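Local coordinates for MmcQ/YjbR family DNA-binding protein (Pseudomonas syringae pv. tomato, PDB 3H9X), which probably binds DNA through a "double wing" motif, although its cellular role is uncharacterized, at residues A[66-71]-A[88-93]. Residues are numbered along the deposited sequence; the frame is centred on the assembly and turned at random.
Sequences VQPELV and KEHWIT
Val71 meets the chain at Lys88 and Glu89 just ahead of strand 91-95, where the connection from strand 58-65 to helix 71-74 lies against the antiparallel sheet of this MmcQ/YjbR-family protein, which adopts the "double wing" DNA-binding motif. The two methyls of Val71 divide between consecutive carbonyls: CG1 sits 3.5 Å from Lys88 O, while CG2, anti to its own carbonyl carbon, turns to Glu89 O. That second oxygen is also approached by the Pro68 ring, and its 3.4 Å separation from Pro68 CA, with 131° at the hydrogen, fits a bent CA-H...O contact. Glu89 N is itself hydrogen-bonded to Asn87 OD1.

At His90 comes the hydrogen bond of the contact. Val66 N donates to His90 O over 2.9 Å, and the N-H...O angle of 171° makes the bond almost straight. Following the backbone pairing of Ile92 with Leu64, this single bond continues the register of the neighbouring antiparallel strands 58-65 and 91-95 just beyond the ends of both, without a reciprocal bond: Val66 O and His90 O, two acceptors, merely lie near each other. Only loosely does the imidazole join in, its ND1 standing 4.1 Å from Pro68 CD at an oblique angle. The side chain of Trp91 starts off away from the 66-71 loop and packs on Asp63 and Lys65 instead.

Ile92 points back at the loop and closes the apolar part of the contact. Its side chain crosses that of Val66 nearly at a right angle, then runs antiparallel past Val71, bringing Ile92 CD1 to 4.0 Å from Val71 CG1; on the Val66 side, Ile92 CG1 rests 3.8 Å from Val66 CG2.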
# COMPACT_ATOMS: atom_id res chain seq x y z
N VAL A 66 -1.75 9.68 0.34
CA VAL A 66 -2.66 10.46 -0.47
C VAL A 66 -2.85 11.82 0.16
O VAL A 66 -2.33 12.08 1.25
CB VAL A 66 -4.04 9.77 -0.61
CG1 VAL A 66 -3.86 8.36 -1.16
CG2 VAL A 66 -4.74 9.71 0.73
N GLN A 67 -3.56 12.70 -0.54
CA GLN A 67 -3.82 14.03 -0.01
C GLN A 67 -4.93 13.93 1.02
O GLN A 67 -5.98 13.34 0.77
CB GLN A 67 -4.21 14.96 -1.14
CG GLN A 67 -3.09 15.21 -2.12
CD GLN A 67 -3.55 15.09 -3.56
OE1 GLN A 67 -4.37 15.88 -4.04
NE2 GLN A 67 -3.04 14.08 -4.26
N PRO A 68 -4.71 14.50 2.21
CA PRO A 68 -5.69 14.47 3.30
C PRO A 68 -7.16 14.74 2.92
O PRO A 68 -8.07 14.24 3.59
CB PRO A 68 -5.13 15.49 4.29
CG PRO A 68 -4.34 16.44 3.40
CD PRO A 68 -3.65 15.48 2.49
N GLU A 69 -7.42 15.52 1.87
CA GLU A 69 -8.81 15.78 1.50
C GLU A 69 -9.42 14.65 0.66
O GLU A 69 -10.60 14.68 0.33
CB GLU A 69 -8.94 17.12 0.74
CG GLU A 69 -8.44 17.14 -0.70
CD GLU A 69 -6.99 17.58 -0.83
OE1 GLU A 69 -6.57 17.90 -1.97
OE2 GLU A 69 -6.26 17.60 0.19
N LEU A 70 -8.61 13.64 0.34
CA LEU A 70 -9.09 12.50 -0.44
C LEU A 70 -9.24 11.23 0.39
O LEU A 70 -9.87 10.28 -0.05
CB LEU A 70 -8.15 12.24 -1.61
CG LEU A 70 -8.10 13.36 -2.64
CD1 LEU A 70 -7.02 13.07 -3.65
CD2 LEU A 70 -9.46 13.51 -3.32
N VAL A 71 -8.66 11.22 1.59
CA VAL A 71 -8.74 10.04 2.44
C VAL A 71 -10.18 9.65 2.77
O VAL A 71 -10.51 8.46 2.80
CB VAL A 71 -7.97 10.25 3.76
CG1 VAL A 71 -8.11 9.03 4.65
CG2 VAL A 71 -6.52 10.51 3.46
N LYS A 88 -3.36 7.82 9.75
CA LYS A 88 -4.64 7.75 9.05
C LYS A 88 -5.09 8.98 8.24
O LYS A 88 -5.89 8.84 7.31
CB LYS A 88 -5.73 7.34 10.05
CG LYS A 88 -5.37 6.11 10.90
CD LYS A 88 -6.61 5.24 11.11
CE LYS A 88 -6.57 4.38 12.39
NZ LYS A 88 -6.76 5.16 13.71
N GLU A 89 -4.58 10.16 8.57
CA GLU A 89 -4.96 11.36 7.85
C GLU A 89 -4.17 11.56 6.56
O GLU A 89 -4.52 12.40 5.72
CB GLU A 89 -4.80 12.58 8.75
CG GLU A 89 -5.77 12.60 9.91
CD GLU A 89 -5.41 13.64 10.95
OE1 GLU A 89 -5.29 14.83 10.59
OE2 GLU A 89 -5.23 13.25 12.13
N HIS A 90 -3.11 10.78 6.39
CA HIS A 90 -2.27 10.89 5.21
C HIS A 90 -2.10 9.59 4.43
O HIS A 90 -1.70 9.61 3.25
CB HIS A 90 -0.90 11.42 5.61
CG HIS A 90 -0.93 12.85 6.03
ND1 HIS A 90 -0.93 13.89 5.12
CD2 HIS A 90 -1.00 13.42 7.26
CE1 HIS A 90 -0.99 15.04 5.78
NE2 HIS A 90 -1.03 14.78 7.07
N TRP A 91 -2.39 8.46 5.09
CA TRP A 91 -2.24 7.17 4.42
C TRP A 91 -3.54 6.41 4.23
O TRP A 91 -4.54 6.65 4.89
CB TRP A 91 -1.19 6.30 5.14
CG TRP A 91 0.22 6.86 5.05
CD1 TRP A 91 0.72 7.94 5.73
CD2 TRP A 91 1.26 6.45 4.15
NE1 TRP A 91 2.00 8.22 5.31
CE2 TRP A 91 2.35 7.32 4.34
CE3 TRP A 91 1.38 5.43 3.19
CZ2 TRP A 91 3.55 7.21 3.61
CZ3 TRP A 91 2.57 5.31 2.47
CH2 TRP A 91 3.63 6.19 2.68
N ILE A 92 -3.48 5.47 3.28
CA ILE A 92 -4.58 4.63 2.86
C ILE A 92 -4.08 3.21 2.75
O ILE A 92 -2.93 2.99 2.41
CB ILE A 92 -5.07 5.11 1.48
CG1 ILE A 92 -6.03 6.26 1.68
CG2 ILE A 92 -5.75 4.03 0.72
CD1 ILE A 92 -7.21 5.83 2.50
N THR A 93 -4.94 2.25 3.06
CA THR A 93 -4.54 0.84 2.97
C THR A 93 -5.38 0.20 1.88
O THR A 93 -6.60 0.12 2.01
CB THR A 93 -4.78 0.08 4.31
OG1 THR A 93 -3.86 0.55 5.30
CG2 THR A 93 -4.59 -1.42 4.12